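Side-chain contacts in TetR family transcriptional regulator (Chloroflexus aurantiacus, PDB 3NRG), which probably binds DNA at regulatory sequences and controls transcription, as other regulators of the TetR family do: residues A[120-123]-A[124-128]; A[204-207]-A[208-212]; A[34-37]-A[38-41]; A[174-177]-A[178-182]; A[140-143]-A[144-148]. One frame throughout, in Å; residues are numbered along the deposited sequence.

Contact 1: residues A[120-123]-A[124-128]; sequences VPLP and AETMQ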
# COMPACT_ATOMS: atom_id res chain seq x y z
N VAL A 120 11.78 -10.89 1.25
CA VAL A 120 12.42 -9.63 1.62
C VAL A 120 12.94 -9.66 3.07
O VAL A 120 12.34 -10.32 3.92
CB VAL A 120 11.52 -8.40 1.34
CG1 VAL A 120 11.32 -8.19 -0.16
CG2 VAL A 120 10.17 -8.51 2.06
N PRO A 121 14.09 -9.00 3.36
CA PRO A 121 14.63 -9.07 4.73
C PRO A 121 14.04 -8.00 5.65
O PRO A 121 14.61 -6.92 5.79
CB PRO A 121 16.13 -8.90 4.52
CG PRO A 121 16.26 -8.13 3.24
CD PRO A 121 14.96 -8.21 2.48
N LEU A 122 12.90 -8.32 6.27
CA LEU A 122 12.24 -7.41 7.20
C LEU A 122 12.21 -8.03 8.60
O LEU A 122 12.10 -9.25 8.73
CB LEU A 122 10.81 -7.09 6.73
CG LEU A 122 10.69 -6.17 5.51
CD1 LEU A 122 9.28 -6.16 4.97
CD2 LEU A 122 11.14 -4.73 5.83
N PRO A 123 12.28 -7.20 9.68
CA PRO A 123 12.21 -7.77 11.04
C PRO A 123 10.87 -8.44 11.32
O PRO A 123 9.87 -8.11 10.66
CB PRO A 123 12.44 -6.55 11.95
CG PRO A 123 12.99 -5.48 11.06
CD PRO A 123 12.41 -5.73 9.72
N ALA A 124 10.84 -9.37 12.29
CA ALA A 124 9.63 -10.12 12.67
C ALA A 124 8.41 -9.21 12.92
O ALA A 124 7.32 -9.49 12.40
CB ALA A 124 9.91 -10.98 13.90
N GLU A 125 8.60 -8.11 13.68
CA GLU A 125 7.51 -7.17 14.00
C GLU A 125 7.00 -6.41 12.77
O GLU A 125 5.79 -6.20 12.64
CB GLU A 125 7.90 -6.20 15.15
CG GLU A 125 9.09 -5.28 14.86
CD GLU A 125 10.47 -5.88 15.08
OE1 GLU A 125 10.56 -7.04 15.54
OE2 GLU A 125 11.47 -5.16 14.82
N THR A 126 7.90 -6.04 11.84
CA THR A 126 7.53 -5.34 10.61
C THR A 126 6.84 -6.30 9.63
O THR A 126 5.84 -5.93 9.02
CB THR A 126 8.75 -4.65 9.98
OG1 THR A 126 9.50 -3.99 11.00
CG2 THR A 126 8.36 -3.65 8.89
N MSE A 127 7.39 -7.53 9.49
CA MSE A 127 6.84 -8.56 8.61
C MSE A 127 5.40 -8.92 9.02
O MSE A 127 4.53 -9.04 8.16
CB MSE A 127 7.73 -9.81 8.60
CG MSE A 127 7.34 -10.84 7.54
SE MSE A 127 7.62 -10.18 5.72
CE MSE A 127 9.52 -10.47 5.61
N GLN A 128 5.16 -9.05 10.35
CA GLN A 128 3.84 -9.38 10.92
C GLN A 128 2.78 -8.34 10.52
O GLN A 128 1.70 -8.72 10.08
CB GLN A 128 3.94 -9.49 12.45
CG GLN A 128 2.63 -9.89 13.15
CD GLN A 128 2.23 -11.32 12.90
OE1 GLN A 128 3.08 -12.20 12.65
NE2 GLN A 128 0.94 -11.60 12.99
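The start of helix 124-147 is the setting here, where the loop 120-123 runs into the first helical turn and Pro123 occupies the N-cap position. Its carbonyl opens the helical bonding: Met127 N donates to Pro123 O at 2.8 Å in an almost straight bond, with an N-H...O angle of 169°. The pyrrolidine ring of Pro123 is flanked from two directions. Thr126 lies alongside it, pointing the same way, with OG1 3.6 Å from Pro123 CD. Glu125 crosses it at a slant: with CG set between the backbone N and the carbonyl carbon (chi1 62°) and a further bend at chi2 (-83°), its OE2 comes back to 3.3 Å from Pro123 CB.

Beneath this turn the selenomethionine modelled at Met127 folds back toward the loop. Its bends at chi2 and chi3 swing the terminal CE toward the chain just before the helix, to 3.8 Å from Leu122 CB and 4.1 Å from Val120 CG2. The methyl thus packs between the loop side chains and the helix. Val120 and Leu122 also rest on Tyr61 of helix 57-78, so the same apolar patch meets a second helix. Ahead of the cap, Pro121 is the centre of an inverse gamma turn, with a weak bond of 3.1 Å from Leu122 N to Val120 O. The whole is a helix N-terminus with a proline N-cap, in the TetR-type C-terminal region.

Contact 2: residues A[204-207]-A[208-212]; sequences EQVI and DILER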
# COMPACT_ATOMS: atom_id res chain seq x y z
N GLU A 204 -18.46 0.29 -5.40
CA GLU A 204 -19.81 0.09 -4.87
C GLU A 204 -20.32 -1.33 -5.15
O GLU A 204 -20.88 -1.97 -4.26
CB GLU A 204 -20.78 1.13 -5.45
CG GLU A 204 -20.54 2.55 -4.95
CD GLU A 204 -21.43 3.62 -5.56
OE1 GLU A 204 -22.23 3.30 -6.47
OE2 GLU A 204 -21.31 4.80 -5.14
N GLN A 205 -20.08 -1.85 -6.38
CA GLN A 205 -20.43 -3.22 -6.78
C GLN A 205 -19.75 -4.25 -5.86
O GLN A 205 -20.41 -5.19 -5.41
CB GLN A 205 -20.04 -3.47 -8.24
CG GLN A 205 -21.13 -3.14 -9.25
CD GLN A 205 -22.02 -4.33 -9.57
OE1 GLN A 205 -21.80 -5.46 -9.11
NE2 GLN A 205 -23.01 -4.11 -10.42
N VAL A 206 -18.44 -4.04 -5.56
CA VAL A 206 -17.66 -4.92 -4.68
C VAL A 206 -18.27 -4.98 -3.28
O VAL A 206 -18.47 -6.07 -2.74
CB VAL A 206 -16.16 -4.52 -4.65
CG1 VAL A 206 -15.45 -5.11 -3.44
CG2 VAL A 206 -15.46 -4.91 -5.94
N ILE A 207 -18.59 -3.80 -2.70
CA ILE A 207 -19.21 -3.71 -1.37
C ILE A 207 -20.60 -4.36 -1.35
O ILE A 207 -20.92 -5.09 -0.40
CB ILE A 207 -19.21 -2.23 -0.85
CG1 ILE A 207 -17.76 -1.66 -0.72
CG2 ILE A 207 -19.99 -2.08 0.46
CD1 ILE A 207 -16.79 -2.44 0.28
N ASP A 208 -21.40 -4.17 -2.43
CA ASP A 208 -22.74 -4.78 -2.56
C ASP A 208 -22.67 -6.30 -2.49
O ASP A 208 -23.49 -6.92 -1.82
CB ASP A 208 -23.43 -4.33 -3.86
CG ASP A 208 -23.85 -2.87 -3.91
OD1 ASP A 208 -23.74 -2.19 -2.86
OD2 ASP A 208 -24.28 -2.40 -4.99
N ILE A 209 -21.67 -6.91 -3.18
CA ILE A 209 -21.47 -8.36 -3.18
C ILE A 209 -21.13 -8.85 -1.76
O ILE A 209 -21.75 -9.79 -1.27
CB ILE A 209 -20.40 -8.78 -4.24
CG1 ILE A 209 -20.88 -8.45 -5.67
CG2 ILE A 209 -20.02 -10.29 -4.10
CD1 ILE A 209 -19.75 -8.34 -6.74
N LEU A 210 -20.18 -8.16 -1.08
CA LEU A 210 -19.76 -8.51 0.28
C LEU A 210 -20.89 -8.30 1.30
O LEU A 210 -21.05 -9.10 2.22
CB LEU A 210 -18.51 -7.71 0.69
CG LEU A 210 -17.25 -7.93 -0.18
CD1 LEU A 210 -16.23 -6.85 0.09
CD2 LEU A 210 -16.65 -9.31 0.04
N GLU A 211 -21.70 -7.23 1.09
CA GLU A 211 -22.84 -6.91 1.96
C GLU A 211 -23.92 -8.00 1.89
O GLU A 211 -24.33 -8.52 2.92
CB GLU A 211 -23.41 -5.53 1.61
CG GLU A 211 -24.48 -5.05 2.58
CD GLU A 211 -25.11 -3.72 2.21
OE1 GLU A 211 -25.19 -3.40 1.00
OE2 GLU A 211 -25.59 -3.02 3.14
N ARG A 212 -24.34 -8.37 0.66
CA ARG A 212 -25.36 -9.42 0.47
C ARG A 212 -24.87 -10.77 0.99
O ARG A 212 -25.66 -11.55 1.53
CB ARG A 212 -25.77 -9.54 -1.01
CG ARG A 212 -26.55 -8.35 -1.54
CD ARG A 212 -27.14 -8.63 -2.92
NE ARG A 212 -26.10 -8.88 -3.92
CZ ARG A 212 -25.63 -7.95 -4.75
NH1 ARG A 212 -26.11 -6.71 -4.71
NH2 ARG A 212 -24.69 -8.26 -5.63
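The carboxylate of Asp208 is turned broadside to the carbonyl of Glu204, whose O sits above the flat group, 3.1 Å from Asp208 CG; the oxygens on both sides are acceptors, and they pack without a hydrogen bond. With CG anti to the carbonyl carbon (chi1 -69°), the group folds back beside its own backbone N, which bonds to that same Glu204 O. The guanidinium of Arg212 is covered on one face by backbone: Asp208 O is 3.7 Å above its plane, over the centre, and Ile209 N lies nearer the rim. The other two carboxylates have arginine partners, Glu204 in a salt bridge with Arg92 of helix 87-104 and Glu211 in one with Arg215.

All of this decorates one continuous stretch of helix 196-214, part of the all-helical C-terminal region of a TetR-type regulator. Four i to i+4 bonds cross the junction, from Asp208 N to Glu204 O at 2.9 Å through to Glu211 N to Ile207 O at 2.7 Å. With an alanine here in place of Asp208, the backbone bond could persist, but the carboxylate over Glu204 O would be gone and that flank of the carbonyl would probably lose its cover.

The apolar side is built from Val206 and Leu210, lying side by side and pointing the same way, with CG1 of the valine 4.0 Å from CD1 of the leucine. Both press on helix 157-179, Val206 on Val167 and Leu171, Leu210 on Val163 and Leu164. Ile207 CD1 comes within 4.4 Å of Leu210 CD1, and Ile207 also packs on Leu95 of helix 87-104.

Contact 3: residues A[34-37]-A[38-41]; sequences VSIN and RITE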
# COMPACT_ATOMS: atom_id res chain seq x y z
N VAL A 34 17.61 -5.98 -7.42
CA VAL A 34 17.94 -4.56 -7.22
C VAL A 34 19.45 -4.33 -7.43
O VAL A 34 20.27 -5.03 -6.83
CB VAL A 34 17.45 -4.04 -5.84
CG1 VAL A 34 18.04 -2.66 -5.51
CG2 VAL A 34 15.92 -3.99 -5.78
N SER A 35 19.80 -3.36 -8.31
CA SER A 35 21.19 -3.04 -8.64
C SER A 35 21.63 -1.71 -8.01
O SER A 35 21.06 -0.66 -8.31
CB SER A 35 21.38 -2.99 -10.15
OG SER A 35 22.69 -2.58 -10.50
N ILE A 36 22.66 -1.77 -7.14
CA ILE A 36 23.23 -0.60 -6.47
C ILE A 36 23.91 0.34 -7.49
O ILE A 36 23.79 1.56 -7.37
CB ILE A 36 24.21 -1.04 -5.33
CG1 ILE A 36 23.50 -1.95 -4.26
CG2 ILE A 36 24.92 0.16 -4.67
CD1 ILE A 36 22.29 -1.32 -3.53
N ASN A 37 24.59 -0.23 -8.50
CA ASN A 37 25.25 0.55 -9.55
C ASN A 37 24.25 1.27 -10.45
O ASN A 37 24.53 2.38 -10.91
CB ASN A 37 26.19 -0.33 -10.38
CG ASN A 37 27.44 -0.76 -9.65
OD1 ASN A 37 27.96 -0.06 -8.77
ND2 ASN A 37 27.99 -1.89 -10.05
N ARG A 38 23.06 0.66 -10.67
CA ARG A 38 21.98 1.29 -11.45
C ARG A 38 21.42 2.50 -10.68
O ARG A 38 21.11 3.53 -11.28
CB ARG A 38 20.87 0.27 -11.79
CG ARG A 38 19.74 0.83 -12.66
CD ARG A 38 18.99 -0.25 -13.44
NE ARG A 38 18.36 -1.25 -12.57
CZ ARG A 38 18.66 -2.55 -12.60
NH1 ARG A 38 19.55 -3.02 -13.46
NH2 ARG A 38 18.05 -3.40 -11.78
N ILE A 39 21.38 2.40 -9.33
CA ILE A 39 20.94 3.49 -8.45
C ILE A 39 21.88 4.68 -8.58
O ILE A 39 21.43 5.78 -8.88
CB ILE A 39 20.79 3.00 -6.98
CG1 ILE A 39 19.58 2.04 -6.84
CG2 ILE A 39 20.67 4.20 -6.00
CD1 ILE A 39 19.57 1.21 -5.55
N THR A 40 23.21 4.46 -8.40
CA THR A 40 24.22 5.52 -8.48
C THR A 40 24.30 6.16 -9.87
O THR A 40 24.50 7.37 -9.97
CB THR A 40 25.59 5.04 -7.96
OG1 THR A 40 26.02 3.92 -8.74
CG2 THR A 40 25.55 4.67 -6.48
N GLU A 41 24.10 5.35 -10.93
CA GLU A 41 24.11 5.83 -12.32
C GLU A 41 22.88 6.73 -12.61
O GLU A 41 23.05 7.82 -13.16
CB GLU A 41 24.15 4.63 -13.30
CG GLU A 41 24.51 5.01 -14.72
CD GLU A 41 24.71 3.86 -15.69
OE1 GLU A 41 24.41 2.70 -15.31
OE2 GLU A 41 25.13 4.12 -16.84
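Ser35 caps the helix through its hydroxyl: OG accepts from Arg38 N at 3.3 Å, with an N-H...O angle of 152°. The serine reaches the amide because OG is anti to its own N (chi1 175°), swung forward over the first turn. Arg38 returns the contact with its side chain. Bent at chi3, it doubles back until Ser35 CB lies 3.6 Å above one face of the guanidinium, toward its rim.

Two residues on, Asn37 O is gripped twice. Glu41 N reaches it at 3.0 Å as the regular helical donor, and Thr40 OG1 donates to it at the same distance, from 36° out of the carbonyl plane; both come in on the same face. With a valine here the hydroxyl of Thr40 would be missing, and Asn37 O would probably keep Glu41 N as its one donor in this turn.

In the next layer, Ile39 CD1 meets Val34 CG1 and Ile36 CD1, each at 4.2 Å, and Ile39 and Val34 continue onto helix 12-28. From that helix Glu25 is likely to steady the cap: its OE2 takes a hydrogen bond from Ser35 N and a salt bridge from Arg38 NH2, so one carboxylate oxygen holds both partners. Helix 36-43 belongs to the predicted helix-turn-helix, the DNA-binding motif of the TetR family. Chemically, the charge pairing and the cap act together: Glu25 would tend to stabilise the positive guanidinium and to hold in place the backbone of the serine that caps Arg38 N.

Contact 4: residues A[174-177]-A[178-182]; sequences HLIE and RFAVN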
# COMPACT_ATOMS: atom_id res chain seq x y z
N HIS A 174 -6.46 -4.14 -10.12
CA HIS A 174 -7.47 -4.53 -11.11
C HIS A 174 -8.11 -3.32 -11.78
O HIS A 174 -8.33 -3.34 -12.99
CB HIS A 174 -8.53 -5.43 -10.48
CG HIS A 174 -9.49 -5.98 -11.49
ND1 HIS A 174 -9.07 -6.86 -12.48
CD2 HIS A 174 -10.81 -5.73 -11.65
CE1 HIS A 174 -10.15 -7.13 -13.20
NE2 HIS A 174 -11.22 -6.48 -12.73
N LEU A 175 -8.40 -2.26 -11.00
CA LEU A 175 -8.98 -1.01 -11.52
C LEU A 175 -8.06 -0.40 -12.58
O LEU A 175 -8.53 -0.06 -13.66
CB LEU A 175 -9.21 0.01 -10.37
CG LEU A 175 -10.21 -0.40 -9.30
CD1 LEU A 175 -10.23 0.59 -8.18
CD2 LEU A 175 -11.61 -0.57 -9.88
N ILE A 176 -6.74 -0.33 -12.28
CA ILE A 176 -5.72 0.18 -13.20
C ILE A 176 -5.69 -0.67 -14.47
O ILE A 176 -5.77 -0.14 -15.57
CB ILE A 176 -4.32 0.23 -12.50
CG1 ILE A 176 -4.30 1.28 -11.37
CG2 ILE A 176 -3.21 0.50 -13.51
CD1 ILE A 176 -3.13 1.13 -10.38
N GLU A 177 -5.62 -2.00 -14.30
CA GLU A 177 -5.58 -2.97 -15.40
C GLU A 177 -6.80 -2.81 -16.32
O GLU A 177 -6.66 -2.88 -17.55
CB GLU A 177 -5.50 -4.40 -14.83
CG GLU A 177 -5.26 -5.48 -15.87
CD GLU A 177 -5.23 -6.88 -15.30
OE1 GLU A 177 -6.30 -7.38 -14.89
OE2 GLU A 177 -4.13 -7.48 -15.26
N ARG A 178 -7.98 -2.57 -15.73
CA ARG A 178 -9.23 -2.46 -16.47
C ARG A 178 -9.42 -1.09 -17.14
O ARG A 178 -9.86 -1.04 -18.30
CB ARG A 178 -10.42 -2.78 -15.55
CG ARG A 178 -11.75 -2.88 -16.28
CD ARG A 178 -12.89 -3.14 -15.33
NE ARG A 178 -14.18 -3.12 -16.03
CZ ARG A 178 -15.35 -3.31 -15.43
NH1 ARG A 178 -15.41 -3.54 -14.13
NH2 ARG A 178 -16.47 -3.26 -16.14
N PHE A 179 -9.14 0.02 -16.42
CA PHE A 179 -9.45 1.36 -16.92
C PHE A 179 -8.27 2.18 -17.45
O PHE A 179 -8.47 3.03 -18.33
CB PHE A 179 -10.25 2.16 -15.89
CG PHE A 179 -11.54 1.49 -15.46
CD1 PHE A 179 -12.66 1.49 -16.29
CD2 PHE A 179 -11.65 0.88 -14.21
CE1 PHE A 179 -13.85 0.87 -15.90
CE2 PHE A 179 -12.85 0.27 -13.81
CZ PHE A 179 -13.94 0.28 -14.65
N ALA A 180 -7.05 1.99 -16.90
CA ALA A 180 -5.89 2.78 -17.32
C ALA A 180 -5.23 2.23 -18.59
O ALA A 180 -4.79 1.08 -18.61
CB ALA A 180 -4.87 2.88 -16.19
N VAL A 181 -5.19 3.06 -19.67
CA VAL A 181 -4.58 2.67 -20.95
C VAL A 181 -3.04 2.56 -20.84
O VAL A 181 -2.49 1.46 -20.99
CB VAL A 181 -5.02 3.60 -22.11
N ASN A 182 -2.37 3.68 -20.56
CA ASN A 182 -0.93 3.72 -20.32
C ASN A 182 -0.74 4.19 -18.87
O ASN A 182 -0.71 5.40 -18.61
CB ASN A 182 -0.24 4.67 -21.32
CG ASN A 182 1.26 4.70 -21.17
OD1 ASN A 182 1.83 5.67 -20.66
ND2 ASN A 182 1.93 3.63 -21.60
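Arg178 begins the crossing by sending its N to His174 O, a helical bond of 2.9 Å, while its CB lies 3.4 Å from the same oxygen. Its chain then runs straight out, CG anti to the backbone N (chi1 -172°) and extended as far as NE, an extension that carries it over the ring of Phe179. That ring turns one face to it: Arg178 CG is 4.0 Å above the ring plane, over the centre, and Phe179 CZ in turn lies 3.6 Å above one face of the guanidinium, toward the rim.

Phe179 N completes the second bond, to Leu175 O at 2.8 Å, and its ring carbon CE2 comes within 4.2 Å of Leu175 CD2. Beyond these neighbours the ring packs against Ala198 and Met199, and Leu175 against Val202, all on helix 196-214. Ala180 is the first residue to leave helical backbone angles, yet its N still bonds to Ile176 O at 2.8 Å. Ala180 CB lies 3.9 Å from Ile176 CG2, and the alanine continues onto Leu186 of helix 183-189. Farther on, Asn182 sits at the N-cap position of that helix; it is poorly ordered, and its OD1 accepts a weak bond from Glu185 N.

What results is the C-terminal end of helix 157-179. The closing N-H groups are spent on backbone carbonyls, and the aromatic ring lies against one side of the arginine chain while Arg178 as a residue stays exposed, an arrangement in which solvent would probably still reach the positive charge.

Contact 5: residues A[140-143]-A[144-148]; sequences QLVE and QGIAD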
# COMPACT_ATOMS: atom_id res chain seq x y z
N GLN A 140 -11.49 -8.57 13.39
CA GLN A 140 -12.03 -7.82 14.53
C GLN A 140 -13.38 -7.17 14.15
O GLN A 140 -14.33 -7.26 14.92
CB GLN A 140 -11.02 -6.75 14.99
CG GLN A 140 -11.39 -6.05 16.30
CD GLN A 140 -10.44 -4.90 16.64
OE1 GLN A 140 -9.24 -4.94 16.34
NE2 GLN A 140 -10.97 -3.88 17.30
N LEU A 141 -13.46 -6.56 12.93
CA LEU A 141 -14.69 -5.92 12.44
C LEU A 141 -15.81 -6.93 12.22
O LEU A 141 -16.96 -6.64 12.56
CB LEU A 141 -14.43 -5.15 11.13
CG LEU A 141 -13.51 -3.93 11.19
CD1 LEU A 141 -13.29 -3.35 9.82
CD2 LEU A 141 -14.08 -2.85 12.10
N VAL A 142 -15.48 -8.11 11.65
CA VAL A 142 -16.47 -9.17 11.40
C VAL A 142 -16.98 -9.75 12.73
O VAL A 142 -18.19 -9.94 12.88
CB VAL A 142 -15.93 -10.27 10.43
CG1 VAL A 142 -16.91 -11.43 10.31
CG2 VAL A 142 -15.63 -9.69 9.06
N GLU A 143 -16.06 -9.97 13.71
CA GLU A 143 -16.44 -10.47 15.05
C GLU A 143 -17.38 -9.50 15.76
O GLU A 143 -18.33 -9.93 16.41
CB GLU A 143 -15.20 -10.75 15.90
CG GLU A 143 -14.56 -12.10 15.60
CD GLU A 143 -13.16 -12.31 16.14
OE1 GLU A 143 -12.41 -11.31 16.26
OE2 GLU A 143 -12.78 -13.49 16.34
N GLN A 144 -17.15 -8.17 15.56
CA GLN A 144 -18.01 -7.11 16.10
C GLN A 144 -19.41 -7.15 15.47
O GLN A 144 -20.41 -7.08 16.18
CB GLN A 144 -17.37 -5.72 15.90
CG GLN A 144 -16.31 -5.37 16.94
CD GLN A 144 -15.64 -4.04 16.68
OE1 GLN A 144 -16.13 -3.19 15.93
NE2 GLN A 144 -14.49 -3.83 17.30
N GLY A 145 -19.45 -7.32 14.14
CA GLY A 145 -20.69 -7.40 13.36
C GLY A 145 -21.55 -8.61 13.68
O GLY A 145 -22.78 -8.51 13.65
N ILE A 146 -20.92 -9.76 13.98
CA ILE A 146 -21.63 -10.98 14.38
C ILE A 146 -22.22 -10.77 15.79
O ILE A 146 -23.37 -11.13 16.04
CB ILE A 146 -20.70 -12.24 14.32
CG1 ILE A 146 -20.22 -12.51 12.87
CG2 ILE A 146 -21.40 -13.48 14.91
CD1 ILE A 146 -18.99 -13.42 12.77
N ALA A 147 -21.43 -10.16 16.70
CA ALA A 147 -21.82 -9.89 18.08
C ALA A 147 -23.05 -8.96 18.18
O ALA A 147 -23.93 -9.22 18.99
CB ALA A 147 -20.66 -9.29 18.86
N ASP A 148 -23.11 -7.90 17.33
CA ASP A 148 -24.23 -6.96 17.36
C ASP A 148 -25.43 -7.38 16.48
O ASP A 148 -26.38 -6.61 16.32
CB ASP A 148 -23.77 -5.51 17.06
CG ASP A 148 -23.06 -5.32 15.73
OD1 ASP A 148 -23.59 -5.80 14.71
OD2 ASP A 148 -22.05 -4.60 15.70
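Backbone bonding comes first, for Val142 and Ile146, Leu141 and Gly145, Gln140 and Gln144, and Glu143 and Ala147 are all linked i to i+4 in the closing turns of helix 124-147. Ile146 N to Val142 O, at 2.9 Å, is a representative bond; Gly145 N to Leu141 O measures 3.0 Å, and Ala147 N to Glu143 O 3.1 Å.

Apolar contact is carried by Val142 and Ile146. Val142 CG1, anti to the backbone N (chi1 174°), points along the helix to Ile146 CD1 at 3.8 Å, and the two chains cross at a slant. Val142 lies against Ala157, Ala160 and Leu164 of helix 157-179, and both residues touch Leu151 in the intervening loop.

Amide contact lies on the outward side. Gln140 and Gln144 run side by side, pointing the same way, with their amide planes 67° apart. The Gln140 NE2 and Gln144 NE2 atoms are 3.5 Å apart; as modelled two donors face each other, and no bond is assigned.

At the helix end the polar contacts involve Asp148 and Ser150. Asp148 is the first residue to leave helical angles, and Ser150 OG hydrogen-bonds both to its OD1 and to Gly145 O. Leu151 also shares backbone hydrogen bonding with Gly145. A carboxylate placed at the C-terminus of a helix, where the carbonyls point, is likely to be somewhat unfavourable electrostatically, and the serine hydroxyl would offset part of that cost.

In the fold
From the N terminus the order is contact 3, 1, 5, 4 and 2. Each lies within one continuous stretch, so none closes a long loop, and they follow in series without nesting or crossing. Contact 3 begins helix 36-43 in the predicted DNA-binding part and ties it to helix 12-28; the other four belong to the TetR-type C-terminal region. Contacts 1 and 5 mark the beginning and end of helix 124-147, the first against helix 57-78, the second against helix 157-179. Contact 4 ends helix 157-179 and meets helices 87-104, 183-189 and 196-214. Contact 2, within helix 196-214, joins helices 87-104 and 157-179. Contacts 3 and 5 are farthest separated, their centres about 48 Å apart.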